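Local coordinates for protein restriction endonuclease S subunits (PDB 3OKG) that probably binds DNA as the sequence-recognising S subunit that joins M polypeptides in a type I methyltransferase, at residues A[33-38]-A[119-124]; A[230-235]-A[357-362]. All blocks are in the same frame, centred on the assembly; numbering follows the deposited sequence.

In the fold
The two contacts sit in separate DNA specificity domains, interaction 1 in the one near the N-terminus and interaction 2 in the second, on opposite sides of the chain's centre. Their centres lie about 77 Å apart and their nearest atoms about 65 Å, a separation bridged by the long helix 174-216, which leaves the first domain for the second. Interaction 1 ties the loop after strand 27-30 to segment 119-124, whereas interaction 2 pairs strand 229-232 with strand 359-362, just ahead of helix 365-388. A sulfate, probably from the crystallisation liquor, lies beside R122 in interaction 1. Target recognition in type I S subunits is shared between two such domains held apart by helices.

Interaction 1: A[33-38]-A[119-124]; sequences EVCLPT and CVIRAN. With SO4 (sulfate ion), chain H.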
loop_
_atom_site.group_PDB
_atom_site.type_symbol
_atom_site.label_atom_id
_atom_site.label_comp_id
_atom_site.label_asym_id
_atom_site.label_seq_id
_atom_site.Cartn_x
_atom_site.Cartn_y
_atom_site.Cartn_z
ATOM N N GLU A 33 -14.242 27.507 22.913
ATOM C CA GLU A 33 -14.230 27.889 24.317
ATOM C C GLU A 33 -12.829 27.843 24.900
ATOM O O GLU A 33 -12.557 28.478 25.903
ATOM C CB GLU A 33 -15.138 26.954 25.138
ATOM C CG GLU A 33 -16.636 27.047 24.822
ATOM C CD GLU A 33 -17.448 26.219 25.829
ATOM O OE1 GLU A 33 -17.572 26.651 26.980
ATOM O OE2 GLU A 33 -17.887 25.114 25.485
ATOM N N VAL A 34 -11.948 27.048 24.301
ATOM C CA VAL A 34 -10.563 26.991 24.778
ATOM C C VAL A 34 -9.591 27.613 23.752
ATOM O O VAL A 34 -8.399 27.345 23.777
ATOM C CB VAL A 34 -10.164 25.545 25.180
ATOM C CG1 VAL A 34 -11.106 25.026 26.242
ATOM C CG2 VAL A 34 -10.177 24.616 23.959
ATOM N N CYS A 35 -10.103 28.505 22.903
ATOM C CA CYS A 35 -9.266 29.233 21.953
ATOM C C CYS A 35 -9.211 30.722 22.282
ATOM O O CYS A 35 -10.080 31.246 22.986
ATOM C CB CYS A 35 -9.823 29.085 20.530
ATOM S SG CYS A 35 -9.653 27.408 19.862
ATOM N N LEU A 36 -8.196 31.395 21.747
ATOM C CA LEU A 36 -8.035 32.838 21.896
ATOM C C LEU A 36 -8.293 33.560 20.577
ATOM O O LEU A 36 -8.220 32.957 19.505
ATOM C CB LEU A 36 -6.606 33.153 22.363
ATOM C CG LEU A 36 -6.111 32.508 23.669
ATOM C CD1 LEU A 36 -4.619 32.813 23.870
ATOM C CD2 LEU A 36 -6.930 32.999 24.853
ATOM N N PRO A 37 -8.530 34.878 20.641
ATOM C CA PRO A 37 -8.712 35.625 19.398
ATOM C C PRO A 37 -7.408 35.645 18.588
ATOM O O PRO A 37 -6.310 35.477 19.132
ATOM C CB PRO A 37 -9.072 37.035 19.880
ATOM C CG PRO A 37 -9.467 36.876 21.313
ATOM C CD PRO A 37 -8.657 35.737 21.829
ATOM N N THR A 38 -7.554 35.829 17.284
ATOM C CA THR A 38 -6.455 35.795 16.343
ATOM C C THR A 38 -6.555 37.058 15.495
ATOM O O THR A 38 -7.609 37.713 15.477
ATOM C CB THR A 38 -6.524 34.509 15.464
ATOM O OG1 THR A 38 -7.769 34.486 14.740
ATOM C CG2 THR A 38 -6.430 33.258 16.371
ATOM N N CYS A 119 -8.478 27.735 9.358
ATOM C CA CYS A 119 -8.968 28.197 10.646
ATOM C C CYS A 119 -7.809 28.169 11.653
ATOM O O CYS A 119 -7.154 27.132 11.812
ATOM C CB CYS A 119 -10.087 27.262 11.128
ATOM S SG CYS A 119 -10.672 27.641 12.778
ATOM N N VAL A 120 -7.574 29.280 12.347
ATOM C CA VAL A 120 -6.416 29.363 13.272
ATOM C C VAL A 120 -6.907 29.111 14.704
ATOM O O VAL A 120 -7.723 29.842 15.219
ATOM C CB VAL A 120 -5.658 30.721 13.172
ATOM C CG1 VAL A 120 -4.505 30.754 14.175
ATOM C CG2 VAL A 120 -5.052 30.919 11.751
ATOM N N ILE A 121 -6.423 28.035 15.302
ATOM C CA ILE A 121 -6.899 27.548 16.577
ATOM C C ILE A 121 -5.776 27.753 17.589
ATOM O O ILE A 121 -4.823 26.969 17.627
ATOM C CB ILE A 121 -7.236 26.033 16.441
ATOM C CG1 ILE A 121 -8.490 25.850 15.563
ATOM C CG2 ILE A 121 -7.375 25.375 17.801
ATOM C CD1 ILE A 121 -8.560 24.442 14.881
ATOM N N ARG A 122 -5.902 28.815 18.388
ATOM C CA ARG A 122 -4.882 29.250 19.331
ATOM C C ARG A 122 -5.265 28.890 20.747
ATOM O O ARG A 122 -6.217 29.464 21.295
ATOM C CB ARG A 122 -4.699 30.770 19.212
ATOM C CG ARG A 122 -3.592 31.360 20.114
ATOM C CD ARG A 122 -3.188 32.760 19.623
ATOM N NE ARG A 122 -2.725 32.681 18.228
ATOM C CZ ARG A 122 -2.681 33.713 17.391
ATOM N NH1 ARG A 122 -3.047 34.929 17.803
ATOM N NH2 ARG A 122 -2.265 33.530 16.145
ATOM N N ALA A 123 -4.536 27.946 21.350
ATOM C CA ALA A 123 -4.958 27.401 22.635
ATOM C C ALA A 123 -4.927 28.458 23.700
ATOM O O ALA A 123 -3.944 29.184 23.820
ATOM C CB ALA A 123 -4.053 26.253 23.061
ATOM N N ASN A 124 -5.989 28.536 24.484
ATOM C CA ASN A 124 -5.943 29.270 25.739
ATOM C C ASN A 124 -5.276 28.320 26.725
ATOM O O ASN A 124 -5.879 27.327 27.153
ATOM C CB ASN A 124 -7.355 29.632 26.215
ATOM C CG ASN A 124 -7.350 30.393 27.549
ATOM O OD1 ASN A 124 -6.354 30.399 28.257
ATOM N ND2 ASN A 124 -8.482 31.019 27.883
HETATM S S SO4 H . -1.657 38.450 17.727
HETATM O O1 SO4 H . -1.484 39.859 18.078
HETATM O O2 SO4 H . -0.768 37.643 18.561
HETATM O O3 SO4 H . -3.052 38.055 17.960
HETATM O O4 SO4 H . -1.318 38.242 16.317
HETATM O O HOH W 1 -10.673 30.756 25.752
HETATM O O HOH W 2 -8.230 30.603 17.990
#
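Backbone hydrogen bonds tie V34 to N124 and L36 to R122. N124 N donates to V34 O at 2.8 Å, nearly straight at the hydrogen (177°) but from above the carbonyl plane, while L36 N reaches R122 O within that carbonyl's plane, also at 2.8 Å. C35 makes a CA-H...O contact with R122 O and forms a single bridge with A123. One water accepts from N124 ND2 and donates to E33 O and C35 O; another links L36 O, V120 O and R122 N. N124 OD1 accepts a hydrogen bond from E126 N.

Among apolar contacts, L36 crosses N124 at about a right angle, CD2 resting 3.7 Å from N124 CB, and C35 SG meets I121 CG2.

T38 CG2 covers the centre of one R122 guanidinium face, 3.9 Å from CZ; with OG1 at chi1 60°, this methyl stands anti to the carbonyl carbon. R122 NH1 bonds weakly to sulfate O3 at the group's edge, and NH2 forms a salt bridge with D89. An alanine at R122 would probably leave D89 without its cationic mate and T38 CG2 without its flat partner. Carried mostly by backbone and water, the tie between 33-38 and 119-124 probably depends little on side-chain charge.

Interaction 2: A[230-235]-A[357-362]; sequences WVRLGE and NVFIPL
V231 and I360 exchange two backbone hydrogen bonds, V231 N to I360 O at 3.1 Å and I360 N to V231 O at 2.9 Å, the second nearly along the C=O axis. Two residues on, L233 N donates to V358 O at 2.8 Å, carrying the pairing to about where a short, weakly bonded helix begins. F359 and R232 make CA-H...O contacts with V231 O and V358 O respectively.

The pairing forms a two-stranded antiparallel sheet, 229-232 with 359-362, that brings together distant parts of the second DNA specificity domain. V231 and I360 are its hydrogen-bonded pair; W230 with P361 and R232 with F359 are non-hydrogen-bonded pairs.

On the face of W230, R232, F359 and P361, two CH-pi contacts dominate. P361 CB lies over the six-membered ring of W230, 4.0 Å from its centroid and displaced toward the rim, while P361 CD touches W230 CZ3 at 3.6 Å. The indole is also anchored through NE1, which bonds to A222 O. R232 runs alongside F359; chi1 of -64° puts its CG beside the backbone N, over one face of the phenyl ring, 3.9 Å from the centroid.

Apolar packing fills the V231 and I360 side, where their CG2 methyls meet at 3.6 Å and V231 CG2 also approaches L362 CB. Helix 324-333 covers I360 through W326 and Y330.

Charged groups stay within 230-235: E235 OE2 accepts a hydrogen bond from R232 N at 2.9 Å and sits over the centre of one guanidinium face of R232, forming a salt bridge with NH1 in which no N-H points at the oxygen.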
loop_
_atom_site.group_PDB
_atom_site.type_symbol
_atom_site.label_atom_id
_atom_site.label_comp_id
_atom_site.label_asym_id
_atom_site.label_seq_id
_atom_site.Cartn_x
_atom_site.Cartn_y
_atom_site.Cartn_z
ATOM N N TRP A 230 21.977 -34.964 -13.573
ATOM C CA TRP A 230 21.651 -34.000 -14.604
ATOM C C TRP A 230 20.880 -34.671 -15.748
ATOM O O TRP A 230 21.412 -35.552 -16.413
ATOM C CB TRP A 230 22.918 -33.384 -15.154
ATOM C CG TRP A 230 23.471 -32.314 -14.289
ATOM C CD1 TRP A 230 24.622 -32.362 -13.538
ATOM C CD2 TRP A 230 22.889 -31.030 -14.057
ATOM N NE1 TRP A 230 24.800 -31.167 -12.880
ATOM C CE2 TRP A 230 23.744 -30.336 -13.169
ATOM C CE3 TRP A 230 21.733 -30.391 -14.520
ATOM C CZ2 TRP A 230 23.469 -29.038 -12.724
ATOM C CZ3 TRP A 230 21.460 -29.098 -14.088
ATOM C CH2 TRP A 230 22.330 -28.436 -13.193
ATOM N N VAL A 231 19.635 -34.262 -15.981
ATOM C CA VAL A 231 18.841 -34.810 -17.092
ATOM C C VAL A 231 18.360 -33.709 -18.016
ATOM O O VAL A 231 18.300 -32.540 -17.631
ATOM C CB VAL A 231 17.627 -35.616 -16.597
ATOM C CG1 VAL A 231 18.070 -36.749 -15.673
ATOM C CG2 VAL A 231 16.634 -34.698 -15.869
ATOM N N ARG A 232 17.986 -34.084 -19.235
ATOM C CA ARG A 232 17.360 -33.152 -20.165
ATOM C C ARG A 232 15.851 -33.181 -19.937
ATOM O O ARG A 232 15.261 -34.255 -19.828
ATOM C CB ARG A 232 17.686 -33.529 -21.610
ATOM C CG ARG A 232 19.163 -33.441 -21.956
ATOM C CD ARG A 232 19.463 -34.131 -23.278
ATOM N NE ARG A 232 18.944 -35.495 -23.313
ATOM C CZ ARG A 232 19.610 -36.559 -22.874
ATOM N NH1 ARG A 232 19.060 -37.764 -22.945
ATOM N NH2 ARG A 232 20.826 -36.419 -22.365
ATOM N N LEU A 233 15.228 -32.009 -19.854
ATOM C CA LEU A 233 13.807 -31.947 -19.512
ATOM C C LEU A 233 13.023 -32.968 -20.345
ATOM O O LEU A 233 12.103 -33.625 -19.838
ATOM C CB LEU A 233 13.257 -30.539 -19.780
ATOM C CG LEU A 233 11.841 -30.263 -19.283
ATOM C CD1 LEU A 233 11.712 -30.604 -17.792
ATOM C CD2 LEU A 233 11.468 -28.809 -19.556
ATOM N N GLY A 234 13.374 -33.085 -21.624
ATOM C CA GLY A 234 12.750 -34.081 -22.501
ATOM C C GLY A 234 12.704 -35.488 -21.913
ATOM O O GLY A 234 11.777 -36.250 -22.174
ATOM N N GLU A 235 13.690 -35.847 -21.092
ATOM C CA GLU A 235 13.742 -37.206 -20.530
ATOM C C GLU A 235 12.724 -37.477 -19.446
ATOM O O GLU A 235 12.340 -38.628 -19.221
ATOM C CB GLU A 235 15.110 -37.468 -19.886
ATOM C CG GLU A 235 16.306 -37.339 -20.789
ATOM C CD GLU A 235 17.568 -37.741 -20.066
ATOM O OE1 GLU A 235 17.691 -38.942 -19.721
ATOM O OE2 GLU A 235 18.419 -36.855 -19.835
ATOM N N ASN A 357 15.693 -29.781 -24.517
ATOM C CA ASN A 357 17.145 -29.770 -24.340
ATOM C C ASN A 357 17.628 -29.060 -23.077
ATOM O O ASN A 357 18.820 -29.094 -22.765
ATOM C CB ASN A 357 17.810 -29.101 -25.538
ATOM C CG ASN A 357 17.953 -30.028 -26.717
ATOM O OD1 ASN A 357 17.847 -31.245 -26.575
ATOM N ND2 ASN A 357 18.209 -29.455 -27.892
ATOM N N VAL A 358 16.714 -28.387 -22.388
ATOM C CA VAL A 358 17.016 -27.720 -21.116
ATOM C C VAL A 358 17.520 -28.735 -20.107
ATOM O O VAL A 358 16.812 -29.692 -19.803
ATOM C CB VAL A 358 15.730 -27.065 -20.553
ATOM C CG1 VAL A 358 15.967 -26.520 -19.153
ATOM C CG2 VAL A 358 15.243 -25.967 -21.502
ATOM N N PHE A 359 18.732 -28.555 -19.574
ATOM C CA PHE A 359 19.166 -29.420 -18.472
ATOM C C PHE A 359 18.544 -29.001 -17.132
ATOM O O PHE A 359 18.427 -27.818 -16.867
ATOM C CB PHE A 359 20.692 -29.429 -18.337
ATOM C CG PHE A 359 21.344 -30.525 -19.125
ATOM C CD1 PHE A 359 21.354 -31.833 -18.635
ATOM C CD2 PHE A 359 21.886 -30.262 -20.371
ATOM C CE1 PHE A 359 21.933 -32.866 -19.370
ATOM C CE2 PHE A 359 22.466 -31.279 -21.111
ATOM C CZ PHE A 359 22.486 -32.588 -20.606
ATOM N N ILE A 360 18.178 -29.978 -16.304
ATOM C CA ILE A 360 17.639 -29.713 -14.969
ATOM C C ILE A 360 18.263 -30.702 -13.997
ATOM O O ILE A 360 18.416 -31.884 -14.329
ATOM C CB ILE A 360 16.066 -29.836 -14.971
ATOM C CG1 ILE A 360 15.451 -29.504 -13.591
ATOM C CG2 ILE A 360 15.606 -31.242 -15.445
ATOM C CD1 ILE A 360 13.880 -29.505 -13.625
ATOM N N PRO A 361 18.635 -30.236 -12.786
ATOM C CA PRO A 361 19.199 -31.206 -11.850
ATOM C C PRO A 361 18.042 -31.989 -11.253
ATOM O O PRO A 361 16.991 -31.442 -10.930
ATOM C CB PRO A 361 19.846 -30.332 -10.756
ATOM C CG PRO A 361 19.359 -28.887 -11.009
ATOM C CD PRO A 361 18.386 -28.922 -12.169
ATOM N N LEU A 362 18.224 -33.279 -11.097
ATOM C CA LEU A 362 17.123 -34.122 -10.724
ATOM C C LEU A 362 17.454 -34.981 -9.527
ATOM O O LEU A 362 18.092 -36.037 -9.681
ATOM C CB LEU A 362 16.686 -35.006 -11.923
ATOM C CG LEU A 362 15.359 -35.745 -11.697
ATOM C CD1 LEU A 362 14.150 -34.783 -11.915
ATOM C CD2 LEU A 362 15.244 -36.971 -12.605
#